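Local coordinates for protein toll (PDB 4LXR) that serves as the receptor for cleaved spaetzle, switching on Toll signalling in embryonic dorsal-ventral patterning and antifungal immunity, at residues 150-161 with 172-183. Residues are numbered along the deposited sequence; the frame is centred on the assembly and turned at random.
With EPE (4-(2-hydroxyethyl)-1-piperazine ethanesulfonic acid), chain N.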
loop_
_atom_site.group_PDB
_atom_site.type_symbol
_atom_site.label_atom_id
_atom_site.label_comp_id
_atom_site.label_asym_id
_atom_site.label_seq_id
_atom_site.Cartn_x
_atom_site.Cartn_y
_atom_site.Cartn_z
ATOM N N SER A 150 20.345 35.729 15.271
ATOM C CA SER A 150 19.262 35.115 16.015
ATOM C C SER A 150 19.383 33.598 15.975
ATOM O O SER A 150 18.844 32.907 16.841
ATOM C CB SER A 150 17.898 35.587 15.494
ATOM O OG SER A 150 17.556 34.946 14.294
ATOM N N HIS A 151 20.119 33.070 14.996
ATOM C CA HIS A 151 20.202 31.607 14.825
ATOM C C HIS A 151 21.635 31.197 14.519
ATOM O O HIS A 151 22.239 31.687 13.576
ATOM C CB HIS A 151 19.256 31.112 13.721
ATOM C CG HIS A 151 19.114 29.615 13.658
ATOM N ND1 HIS A 151 20.160 28.772 13.322
ATOM C CD2 HIS A 151 18.042 28.812 13.871
ATOM C CE1 HIS A 151 19.740 27.518 13.356
ATOM N NE2 HIS A 151 18.458 27.514 13.677
ATOM N N LEU A 152 22.171 30.293 15.330
ATOM C CA LEU A 152 23.567 29.918 15.234
ATOM C C LEU A 152 23.640 28.417 15.165
ATOM O O LEU A 152 23.016 27.730 15.980
ATOM C CB LEU A 152 24.345 30.395 16.492
ATOM C CG LEU A 152 25.769 29.826 16.673
ATOM C CD1 LEU A 152 26.690 30.340 15.528
ATOM C CD2 LEU A 152 26.368 30.193 18.046
ATOM N N GLU A 153 24.430 27.901 14.231
ATOM C CA GLU A 153 24.676 26.480 14.177
ATOM C C GLU A 153 26.141 26.234 13.977
ATOM O O GLU A 153 26.751 26.799 13.072
ATOM C CB GLU A 153 23.863 25.798 13.027
ATOM C CG GLU A 153 24.175 24.271 12.884
ATOM C CD GLU A 153 23.131 23.514 11.999
ATOM O OE1 GLU A 153 23.384 22.364 11.556
ATOM O OE2 GLU A 153 22.060 24.084 11.732
ATOM N N LEU A 154 26.716 25.368 14.809
ATOM C CA LEU A 154 28.130 25.055 14.692
ATOM C C LEU A 154 28.228 23.576 14.785
ATOM O O LEU A 154 27.698 22.960 15.705
ATOM C CB LEU A 154 28.976 25.699 15.820
ATOM C CG LEU A 154 29.012 27.215 15.853
ATOM C CD1 LEU A 154 29.774 27.709 17.100
ATOM C CD2 LEU A 154 29.679 27.723 14.598
ATOM N N ARG A 155 28.930 22.993 13.834
ATOM C CA ARG A 155 29.111 21.566 13.837
ATOM C C ARG A 155 30.538 21.269 13.442
ATOM O O ARG A 155 30.883 21.346 12.264
ATOM C CB ARG A 155 28.160 20.886 12.848
ATOM C CG ARG A 155 28.193 19.388 13.018
ATOM C CD ARG A 155 27.245 18.651 12.167
ATOM N NE ARG A 155 25.820 18.801 12.474
ATOM C CZ ARG A 155 24.932 17.892 12.070
ATOM N NH1 ARG A 155 25.384 16.830 11.425
ATOM N NH2 ARG A 155 23.628 18.013 12.301
ATOM N N ALA A 156 31.366 20.919 14.421
ATOM C CA ALA A 156 32.780 20.731 14.146
ATOM C C ALA A 156 33.485 19.826 15.158
ATOM O O ALA A 156 34.636 20.099 15.534
ATOM C CB ALA A 156 33.461 22.088 14.093
ATOM N N ASN A 157 32.811 18.751 15.578
ATOM C CA ASN A 157 33.316 17.864 16.633
ATOM C C ASN A 157 33.808 18.632 17.860
ATOM O O ASN A 157 34.853 18.315 18.429
ATOM C CB ASN A 157 34.386 16.890 16.102
ATOM C CG ASN A 157 33.761 15.782 15.235
ATOM O OD1 ASN A 157 33.260 14.796 15.761
ATOM N ND2 ASN A 157 33.729 15.989 13.909
ATOM N N ILE A 158 33.031 19.642 18.249
ATOM C CA ILE A 158 33.410 20.531 19.327
ATOM C C ILE A 158 33.349 19.845 20.688
ATOM O O ILE A 158 32.283 19.400 21.130
ATOM C CB ILE A 158 32.565 21.789 19.330
ATOM C CG1 ILE A 158 32.660 22.458 17.959
ATOM C CG2 ILE A 158 33.075 22.748 20.436
ATOM C CD1 ILE A 158 31.609 23.555 17.728
ATOM N N GLU A 159 34.508 19.758 21.326
ATOM C CA GLU A 159 34.661 19.180 22.665
ATOM C C GLU A 159 34.269 20.130 23.793
ATOM O O GLU A 159 33.798 19.690 24.845
ATOM C CB GLU A 159 36.116 18.715 22.863
ATOM C CG GLU A 159 36.481 17.582 21.891
ATOM C CD GLU A 159 37.964 17.245 21.835
ATOM O OE1 GLU A 159 38.290 16.043 21.744
ATOM O OE2 GLU A 159 38.797 18.165 21.850
ATOM N N GLU A 160 34.496 21.425 23.590
ATOM C CA GLU A 160 34.153 22.408 24.613
ATOM C C GLU A 160 34.024 23.797 24.012
ATOM O O GLU A 160 34.639 24.102 22.989
ATOM C CB GLU A 160 35.197 22.391 25.737
ATOM C CG GLU A 160 36.592 22.738 25.263
ATOM C CD GLU A 160 37.674 22.052 26.084
ATOM O OE1 GLU A 160 37.963 22.526 27.208
ATOM O OE2 GLU A 160 38.232 21.037 25.601
ATOM N N MET A 161 33.209 24.644 24.629
ATOM C CA MET A 161 33.116 26.028 24.194
ATOM C C MET A 161 33.362 26.965 25.355
ATOM O O MET A 161 32.587 26.967 26.314
ATOM C CB MET A 161 31.746 26.322 23.604
ATOM C CG MET A 161 31.455 25.522 22.345
ATOM S SD MET A 161 29.692 25.460 22.001
ATOM C CE MET A 161 29.658 24.868 20.305
ATOM N N LEU A 172 20.495 36.234 20.126
ATOM C CA LEU A 172 20.355 34.801 19.855
ATOM C C LEU A 172 19.047 34.188 20.383
ATOM O O LEU A 172 18.674 34.358 21.557
ATOM C CB LEU A 172 21.574 34.010 20.354
ATOM C CG LEU A 172 21.871 32.789 19.466
ATOM C CD1 LEU A 172 22.121 33.221 18.028
ATOM C CD2 LEU A 172 23.061 31.954 19.991
ATOM N N GLU A 173 18.360 33.471 19.497
ATOM C CA GLU A 173 17.115 32.808 19.844
ATOM C C GLU A 173 17.179 31.299 19.692
ATOM O O GLU A 173 16.430 30.575 20.370
ATOM C CB GLU A 173 15.950 33.389 19.040
ATOM C CG GLU A 173 15.750 34.895 19.304
ATOM C CD GLU A 173 14.389 35.397 18.819
ATOM O OE1 GLU A 173 13.370 34.701 19.029
ATOM O OE2 GLU A 173 14.337 36.484 18.224
ATOM N N SER A 174 18.075 30.829 18.822
ATOM C CA SER A 174 18.260 29.400 18.601
ATOM C C SER A 174 19.720 29.027 18.525
ATOM O O SER A 174 20.497 29.681 17.837
ATOM C CB SER A 174 17.576 28.942 17.291
ATOM O OG SER A 174 16.314 29.583 17.169
ATOM N N ILE A 175 20.061 27.947 19.220
ATOM C CA ILE A 175 21.385 27.368 19.197
ATOM C C ILE A 175 21.226 25.960 18.681
ATOM O O ILE A 175 20.410 25.190 19.193
ATOM C CB ILE A 175 21.995 27.269 20.609
ATOM C CG1 ILE A 175 22.633 28.599 20.996
ATOM C CG2 ILE A 175 23.046 26.150 20.665
ATOM C CD1 ILE A 175 22.952 28.739 22.518
ATOM N N GLU A 176 22.003 25.629 17.661
ATOM C CA GLU A 176 22.031 24.284 17.149
ATOM C C GLU A 176 23.472 23.795 17.285
ATOM O O GLU A 176 24.318 24.106 16.443
ATOM C CB GLU A 176 21.549 24.249 15.681
ATOM C CG GLU A 176 21.649 22.844 15.005
ATOM C CD GLU A 176 20.954 21.753 15.825
ATOM O OE1 GLU A 176 19.786 21.404 15.503
ATOM O OE2 GLU A 176 21.565 21.260 16.808
ATOM N N PHE A 177 23.755 23.066 18.367
ATOM C CA PHE A 177 25.089 22.474 18.576
ATOM C C PHE A 177 25.015 20.966 18.506
ATOM O O PHE A 177 25.906 20.273 19.001
ATOM C CB PHE A 177 25.681 22.879 19.936
ATOM C CG PHE A 177 26.088 24.327 20.018
ATOM C CD1 PHE A 177 26.224 25.089 18.855
ATOM C CD2 PHE A 177 26.345 24.926 21.253
ATOM C CE1 PHE A 177 26.601 26.446 18.910
ATOM C CE2 PHE A 177 26.709 26.298 21.333
ATOM C CZ PHE A 177 26.863 27.052 20.151
ATOM N N GLY A 178 23.935 20.461 17.910
ATOM C CA GLY A 178 23.756 19.034 17.767
ATOM C C GLY A 178 24.926 18.408 17.021
ATOM O O GLY A 178 25.507 19.028 16.135
ATOM N N SER A 179 25.278 17.195 17.420
ATOM C CA SER A 179 26.287 16.382 16.748
ATOM C C SER A 179 27.699 16.928 16.897
ATOM O O SER A 179 28.452 17.066 15.931
ATOM C CB SER A 179 25.929 16.143 15.275
ATOM O OG SER A 179 26.534 14.941 14.830
ATOM N N ASN A 180 28.061 17.229 18.134
ATOM C CA ASN A 180 29.410 17.649 18.440
ATOM C C ASN A 180 29.955 16.689 19.459
ATOM O O ASN A 180 29.548 15.521 19.488
ATOM C CB ASN A 180 29.438 19.106 18.920
ATOM C CG ASN A 180 29.367 20.093 17.761
ATOM O OD1 ASN A 180 30.336 20.256 17.007
ATOM N ND2 ASN A 180 28.209 20.745 17.597
ATOM N N LYS A 181 30.884 17.152 20.288
ATOM C CA LYS A 181 31.465 16.281 21.304
ATOM C C LYS A 181 31.389 16.929 22.687
ATOM O O LYS A 181 32.266 16.715 23.533
ATOM C CB LYS A 181 32.917 15.924 20.942
ATOM C CG LYS A 181 33.071 14.899 19.795
ATOM C CD LYS A 181 34.572 14.702 19.468
ATOM C CE LYS A 181 34.832 13.559 18.472
ATOM N NZ LYS A 181 36.307 13.349 18.198
ATOM N N LEU A 182 30.344 17.721 22.919
ATOM C CA LEU A 182 30.243 18.467 24.177
ATOM C C LEU A 182 30.080 17.562 25.399
ATOM O O LEU A 182 29.227 16.678 25.414
ATOM C CB LEU A 182 29.116 19.510 24.111
ATOM C CG LEU A 182 29.435 20.652 23.145
ATOM C CD1 LEU A 182 28.205 21.487 22.821
ATOM C CD2 LEU A 182 30.568 21.528 23.706
ATOM N N ARG A 183 30.900 17.787 26.421
ATOM C CA ARG A 183 30.829 16.996 27.656
ATOM C C ARG A 183 30.185 17.767 28.794
ATOM O O ARG A 183 29.650 17.173 29.741
ATOM C CB ARG A 183 32.221 16.603 28.126
ATOM C CG ARG A 183 32.997 15.761 27.171
ATOM C CD ARG A 183 34.340 16.403 26.858
ATOM N NE ARG A 183 35.313 15.369 26.538
ATOM C CZ ARG A 183 35.450 14.800 25.344
ATOM N NH1 ARG A 183 34.682 15.185 24.326
ATOM N NH2 ARG A 183 36.372 13.857 25.171
HETATM N N1 EPE N . 30.046 12.784 16.097
HETATM C C2 EPE N . 31.144 12.787 17.092
HETATM C C3 EPE N . 30.770 11.986 18.329
HETATM N N4 EPE N . 29.468 12.359 18.887
HETATM C C5 EPE N . 28.417 12.912 18.048
HETATM C C6 EPE N . 28.824 13.395 16.651
HETATM C C7 EPE N . 29.019 11.688 20.097
HETATM C C8 EPE N . 30.067 11.826 21.189
HETATM O O8 EPE N . 30.370 13.188 21.349
HETATM C C9 EPE N . 30.432 13.640 14.961
HETATM C C10 EPE N . 30.716 12.822 13.709
HETATM S S EPE N . 30.983 13.844 12.230
HETATM O O1S EPE N . 30.491 15.211 12.445
HETATM O O2S EPE N . 32.418 13.923 11.954
HETATM O O3S EPE N . 30.292 13.241 11.103
HETATM O O HOH W 1 16.139 31.736 15.504
HETATM O O HOH W 2 25.131 21.191 14.856
HETATM O O HOH W 3 30.611 17.360 14.494
HETATM O O HOH W 4 37.341 13.542 21.025
HETATM O O HOH W 5 32.476 20.393 27.146
#
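In Asn180, which grips Leu154, Ala156 and Ile158, and in Phe177, which packs on Leu152 and Met161, CG stands anti to the carbonyl carbon (chi1 -80° and -71°), a torsion that brings the amide and the ring up against residues 150-161. A carboxamide suits position 180 because it donates and accepts at once: Asn180 ND2 bonds Leu154 O at 3.0 Å, nearly in the amide plane, and also Phe177 O of its own turn. Asn180 OD1 takes Ala156 N at 2.9 Å, in the carbonyl plane, and Ile158 N at 3.0 Å, tilted from it, both almost straight. With an alanine here, the two N-H groups, Leu154 O and Phe177 O would probably lose this partner, and the turn after strand 151-155 would be freer to shift.

Before this turn, strands 151-155 and 174-176 run parallel; their ladder includes Glu176 N to Leu152 O (2.9 Å). On the side of Leu152 and Ile175, the flat Phe177 ring is sandwiched: Met161 CE sits 3.3 Å from its centroid, a CH-pi contact over one face, while Ile175 CG2 covers the opposite face.

The face bearing His151, Glu153, Ser174 and Glu176 is polar. Glu153 makes a salt bridge to Arg7 of one spaetzle chain, which also offers Asp55 to Arg155 at the strand's end, while Glu176 is hydrogen-bonded to Tyr64 of the other. Asn204 of the next repeat likewise takes Leu182 N and bonds Phe177 O. Adjacent coils of a leucine-rich-repeat solenoid, with an asparagine ladder and apolar core behind a ligand-binding concave strand face, are joined in this way.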